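Glycerol uptake operon antiterminator regulatory protein (Listeria monocytogenes str. 4b, PDB 3KTS) probably regulates glycerol uptake genes by transcription antitermination in response to glycerol 3-phosphate, using a domain of the TIM-barrel class. Local coordinates at residues Lys48-Asp62 with Leu77-Arg90. Numbering follows the deposited sequence.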
loop_
_atom_site.group_PDB
_atom_site.type_symbol
_atom_site.label_atom_id
_atom_site.label_comp_id
_atom_site.label_asym_id
_atom_site.label_seq_id
_atom_site.Cartn_x
_atom_site.Cartn_y
_atom_site.Cartn_z
ATOM N N LYS A 48 -3.042 0.099 16.908
ATOM C CA LYS A 48 -4.256 -0.009 17.721
ATOM C C LYS A 48 -4.940 1.337 17.922
ATOM O O LYS A 48 -6.166 1.392 17.995
ATOM C CB LYS A 48 -3.983 -0.700 19.062
ATOM C CG LYS A 48 -3.561 -2.170 18.938
ATOM C CD LYS A 48 -4.582 -3.008 18.172
ATOM C CE LYS A 48 -3.920 -4.152 17.414
ATOM N NZ LYS A 48 -3.459 -5.245 18.312
ATOM N N TYR A 49 -4.151 2.414 17.975
ATOM C CA TYR A 49 -4.697 3.769 18.085
ATOM C C TYR A 49 -5.358 4.233 16.791
ATOM O O TYR A 49 -6.309 5.014 16.821
ATOM C CB TYR A 49 -3.632 4.779 18.524
ATOM C CG TYR A 49 -4.203 6.134 18.885
ATOM C CD1 TYR A 49 -4.907 6.320 20.076
ATOM C CD2 TYR A 49 -4.051 7.227 18.030
ATOM C CE1 TYR A 49 -5.444 7.561 20.406
ATOM C CE2 TYR A 49 -4.580 8.471 18.356
ATOM C CZ TYR A 49 -5.273 8.630 19.542
ATOM O OH TYR A 49 -5.798 9.858 19.863
ATOM N N ALA A 50 -4.855 3.752 15.657
ATOM C CA ALA A 50 -5.442 4.087 14.365
ATOM C C ALA A 50 -6.694 3.256 14.119
ATOM O O ALA A 50 -7.657 3.736 13.524
ATOM C CB ALA A 50 -4.442 3.890 13.261
ATOM N N GLN A 51 -6.680 2.013 14.600
ATOM C CA GLN A 51 -7.845 1.135 14.506
ATOM C C GLN A 51 -8.944 1.517 15.502
ATOM O O GLN A 51 -10.116 1.190 15.291
ATOM C CB GLN A 51 -7.437 -0.326 14.682
ATOM C CG GLN A 51 -6.700 -0.903 13.488
ATOM C CD GLN A 51 -5.978 -2.193 13.813
ATOM O OE1 GLN A 51 -5.442 -2.363 14.907
ATOM N NE2 GLN A 51 -5.956 -3.113 12.855
ATOM N N ALA A 52 -8.564 2.211 16.576
ATOM C CA ALA A 52 -9.526 2.747 17.541
ATOM C C ALA A 52 -10.335 3.910 16.958
ATOM O O ALA A 52 -11.457 4.171 17.395
ATOM C CB ALA A 52 -8.823 3.179 18.824
ATOM N N GLY A 53 -9.760 4.599 15.972
ATOM C CA GLY A 53 -10.432 5.706 15.294
ATOM C C GLY A 53 -11.167 5.292 14.030
ATOM O O GLY A 53 -11.430 6.124 13.158
ATOM N N GLY A 54 -11.487 4.002 13.931
ATOM C CA GLY A 54 -12.226 3.447 12.796
ATOM C C GLY A 54 -11.464 3.393 11.481
ATOM O O GLY A 54 -12.071 3.240 10.418
ATOM N N LYS A 55 -10.139 3.518 11.556
ATOM C CA LYS A 55 -9.288 3.520 10.371
ATOM C C LYS A 55 -8.582 2.187 10.215
ATOM O O LYS A 55 -7.973 1.683 11.160
ATOM C CB LYS A 55 -8.254 4.658 10.421
ATOM C CG LYS A 55 -8.835 6.066 10.535
ATOM C CD LYS A 55 -9.835 6.331 9.430
ATOM C CE LYS A 55 -10.694 7.535 9.726
ATOM N NZ LYS A 55 -9.958 8.790 9.437
ATOM N N LYS A 56 -8.671 1.620 9.016
ATOM C CA LYS A 56 -7.978 0.377 8.701
ATOM C C LYS A 56 -6.566 0.657 8.159
ATOM O O LYS A 56 -6.378 1.540 7.324
ATOM C CB LYS A 56 -8.811 -0.461 7.735
ATOM C CG LYS A 56 -9.998 -1.159 8.396
ATOM C CD LYS A 56 -10.958 -1.741 7.369
ATOM C CE LYS A 56 -11.858 -2.807 7.973
ATOM N NZ LYS A 56 -11.211 -4.151 7.967
ATOM N N VAL A 57 -5.583 -0.094 8.649
ATOM C CA VAL A 57 -4.171 0.218 8.393
ATOM C C VAL A 57 -3.481 -0.716 7.388
ATOM O O VAL A 57 -3.514 -1.945 7.525
ATOM C CB VAL A 57 -3.347 0.282 9.711
ATOM C CG1 VAL A 57 -1.882 0.622 9.437
ATOM C CG2 VAL A 57 -3.933 1.309 10.641
ATOM N N LEU A 58 -2.873 -0.106 6.373
ATOM C CA LEU A 58 -1.948 -0.790 5.480
ATOM C C LEU A 58 -0.530 -0.401 5.897
ATOM O O LEU A 58 -0.143 0.767 5.801
ATOM C CB LEU A 58 -2.233 -0.412 4.022
ATOM C CG LEU A 58 -3.685 -0.634 3.567
ATOM C CD1 LEU A 58 -4.017 0.123 2.280
ATOM C CD2 LEU A 58 -4.012 -2.123 3.432
ATOM N N LEU A 59 0.230 -1.379 6.384
ATOM C CA LEU A 59 1.550 -1.115 6.959
ATOM C C LEU A 59 2.719 -1.538 6.068
ATOM O O LEU A 59 2.804 -2.690 5.641
ATOM C CB LEU A 59 1.678 -1.777 8.341
ATOM C CG LEU A 59 3.063 -1.744 9.004
ATOM C CD1 LEU A 59 3.506 -0.312 9.313
ATOM C CD2 LEU A 59 3.114 -2.608 10.261
ATOM N N HIS A 60 3.625 -0.599 5.817
ATOM C CA HIS A 60 4.862 -0.898 5.110
ATOM C C HIS A 60 5.813 -1.737 5.948
ATOM O O HIS A 60 6.481 -1.229 6.852
ATOM C CB HIS A 60 5.544 0.384 4.655
ATOM C CG HIS A 60 5.026 0.891 3.352
ATOM N ND1 HIS A 60 5.525 0.466 2.141
ATOM C CD2 HIS A 60 4.033 1.765 3.068
ATOM C CE1 HIS A 60 4.867 1.066 1.166
ATOM N NE2 HIS A 60 3.958 1.861 1.700
ATOM N N ALA A 61 5.860 -3.027 5.624
ATOM C CA ALA A 61 6.695 -4.003 6.312
ATOM C C ALA A 61 8.188 -3.706 6.163
ATOM O O ALA A 61 8.986 -4.023 7.047
ATOM C CB ALA A 61 6.386 -5.381 5.791
ATOM N N ASP A 62 8.548 -3.085 5.044
ATOM C CA ASP A 62 9.936 -2.781 4.731
ATOM C C ASP A 62 10.451 -1.525 5.434
ATOM O O ASP A 62 11.664 -1.351 5.574
ATOM C CB ASP A 62 10.114 -2.653 3.215
ATOM C CG ASP A 62 9.782 -3.938 2.481
ATOM O OD1 ASP A 62 9.472 -3.862 1.275
ATOM O OD2 ASP A 62 9.828 -5.021 3.106
ATOM N N LEU A 77 4.301 -9.135 12.656
ATOM C CA LEU A 77 3.333 -8.164 12.160
ATOM C C LEU A 77 1.935 -8.740 12.111
ATOM O O LEU A 77 0.968 -8.029 12.361
ATOM C CB LEU A 77 3.727 -7.657 10.774
ATOM C CG LEU A 77 5.031 -6.873 10.635
ATOM C CD1 LEU A 77 5.163 -6.376 9.215
ATOM C CD2 LEU A 77 5.099 -5.715 11.621
ATOM N N CYS A 78 1.840 -10.030 11.804
ATOM C CA CYS A 78 0.553 -10.695 11.624
ATOM C C CYS A 78 -0.064 -11.204 12.919
ATOM O O CYS A 78 -1.285 -11.168 13.081
ATOM C CB CYS A 78 0.699 -11.854 10.646
ATOM S SG CYS A 78 1.147 -11.354 8.972
ATOM N N THR A 79 0.777 -11.684 13.832
ATOM C CA THR A 79 0.309 -12.255 15.095
ATOM C C THR A 79 0.269 -11.243 16.242
ATOM O O THR A 79 -0.610 -11.325 17.098
ATOM C CB THR A 79 1.141 -13.494 15.535
ATOM O OG1 THR A 79 2.515 -13.121 15.720
ATOM C CG2 THR A 79 1.047 -14.621 14.504
ATOM N N GLU A 80 1.200 -10.291 16.262
ATOM C CA GLU A 80 1.306 -9.369 17.402
ATOM C C GLU A 80 1.061 -7.887 17.136
ATOM O O GLU A 80 0.808 -7.136 18.077
ATOM C CB GLU A 80 2.632 -9.564 18.149
ATOM C CG GLU A 80 2.602 -10.712 19.154
ATOM C CD GLU A 80 3.211 -10.347 20.506
ATOM O OE1 GLU A 80 2.924 -11.057 21.495
ATOM O OE2 GLU A 80 3.967 -9.351 20.587
ATOM N N ILE A 81 1.144 -7.446 15.884
ATOM C CA ILE A 81 0.854 -6.036 15.576
ATOM C C ILE A 81 -0.526 -5.890 14.942
ATOM O O ILE A 81 -1.319 -5.045 15.366
ATOM C CB ILE A 81 2.007 -5.340 14.778
ATOM C CG1 ILE A 81 2.883 -4.500 15.708
ATOM C CG2 ILE A 81 1.488 -4.343 13.766
ATOM C CD1 ILE A 81 3.432 -5.200 16.915
ATOM N N CYS A 82 -0.799 -6.751 13.959
ATOM C CA CYS A 82 -2.091 -6.855 13.266
ATOM C C CYS A 82 -2.611 -5.571 12.613
ATOM O O CYS A 82 -3.594 -4.991 13.091
ATOM C CB CYS A 82 -3.159 -7.443 14.194
ATOM S SG CYS A 82 -2.600 -8.860 15.135
ATOM N N PRO A 83 -1.958 -5.113 11.523
ATOM C CA PRO A 83 -2.663 -4.130 10.712
ATOM C C PRO A 83 -3.726 -4.832 9.883
ATOM O O PRO A 83 -3.913 -6.037 10.012
ATOM C CB PRO A 83 -1.563 -3.567 9.816
ATOM C CG PRO A 83 -0.580 -4.667 9.693
ATOM C CD PRO A 83 -0.605 -5.385 11.002
ATOM N N ASP A 84 -4.423 -4.090 9.037
ATOM C CA ASP A 84 -5.453 -4.692 8.203
ATOM C C ASP A 84 -4.882 -5.224 6.889
ATOM O O ASP A 84 -5.529 -6.005 6.184
ATOM C CB ASP A 84 -6.582 -3.695 7.985
ATOM C CG ASP A 84 -7.222 -3.267 9.297
ATOM O OD1 ASP A 84 -8.307 -3.789 9.621
ATOM O OD2 ASP A 84 -6.625 -2.438 10.017
ATOM N N GLY A 85 -3.656 -4.800 6.585
ATOM C CA GLY A 85 -2.909 -5.282 5.431
ATOM C C GLY A 85 -1.445 -4.919 5.546
ATOM O O GLY A 85 -1.092 -4.011 6.302
ATOM N N ILE A 86 -0.585 -5.637 4.820
ATOM C CA ILE A 86 0.845 -5.299 4.772
ATOM C C ILE A 86 1.345 -5.015 3.352
ATOM O O ILE A 86 0.832 -5.548 2.362
ATOM C CB ILE A 86 1.779 -6.352 5.461
ATOM C CG1 ILE A 86 2.017 -7.569 4.561
ATOM C CG2 ILE A 86 1.252 -6.761 6.834
ATOM C CD1 ILE A 86 3.439 -8.103 4.617
ATOM N N ILE A 87 2.342 -4.146 3.260
ATOM C CA ILE A 87 2.949 -3.824 1.983
ATOM C C ILE A 87 4.419 -4.140 2.074
ATOM O O ILE A 87 5.111 -3.663 2.972
ATOM C CB ILE A 87 2.758 -2.344 1.595
ATOM C CG1 ILE A 87 1.264 -2.004 1.518
ATOM C CG2 ILE A 87 3.445 -2.042 0.254
ATOM C CD1 ILE A 87 0.962 -0.531 1.555
ATOM N N SER A 88 4.883 -4.971 1.150
ATOM C CA SER A 88 6.294 -5.272 1.044
ATOM C C SER A 88 6.741 -5.345 -0.411
ATOM O O SER A 88 5.939 -5.541 -1.330
ATOM C CB SER A 88 6.616 -6.581 1.755
ATOM O OG SER A 88 8.006 -6.842 1.695
ATOM N N THR A 89 8.039 -5.185 -0.603
ATOM C CA THR A 89 8.633 -5.243 -1.919
ATOM C C THR A 89 9.257 -6.634 -2.082
ATOM O O THR A 89 9.513 -7.100 -3.199
ATOM C CB THR A 89 9.651 -4.088 -2.082
ATOM O OG1 THR A 89 9.538 -3.517 -3.390
ATOM C CG2 THR A 89 11.078 -4.536 -1.787
ATOM N N ARG A 90 9.444 -7.292 -0.940
ATOM C CA ARG A 90 10.015 -8.615 -0.842
ATOM C C ARG A 90 8.940 -9.646 -1.150
ATOM O O ARG A 90 7.815 -9.532 -0.665
ATOM C CB ARG A 90 10.512 -8.822 0.586
ATOM C CG ARG A 90 11.838 -9.545 0.728
ATOM C CD ARG A 90 11.854 -10.350 2.012
ATOM N NE ARG A 90 13.209 -10.589 2.497
ATOM C CZ ARG A 90 13.592 -11.682 3.150
ATOM N NH1 ARG A 90 14.850 -11.804 3.557
ATOM N NH2 ARG A 90 12.722 -12.661 3.387
#
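Leu58, Leu59 and His60 pair in parallel with Gly85, Ile86 and Ile87, the axes of strands 56-60 and 85-88 lying 24° apart; Leu59 gives its N-H to Gly85 O and accepts from Ile87 N. At the start of the pair, Asp84 OD2 takes two bonds from opposite faces of its carboxylate, from Val57 N at 2.9 Å and from Gln51 NE2 at 3.0 Å, both well out of the plane. The amide and carboxylate planes stand 88° apart, and Gln51 NE2 also gives to Cys82 O (3.0 Å), bridging the residues either side of Pro83. Lys56 NZ forms a salt bridge to Asp84 OD1 (3.4 Å), its hydrogen bond weak. The strands are neighbours in a closed parallel sheet wrapped by helices, a TIM barrel, with helix 71-81 making the crossover between them. On the sheet face turned to the helices, Leu59, its CG swung anti to the backbone N (chi1 173°), brings CD2 to 3.9 Å from Leu77 CD2. Toward the barrel interior, Ile87 CB makes a CH-pi contact over one His60 ring face, 4.1 Å from its centroid. At the strands' C-terminal ends, Asp62 receives Thr89 N at OD1 (2.7 Å) and Ser88 OG at OD2 (2.9 Å), both syn; Asn69 also bonds OD2.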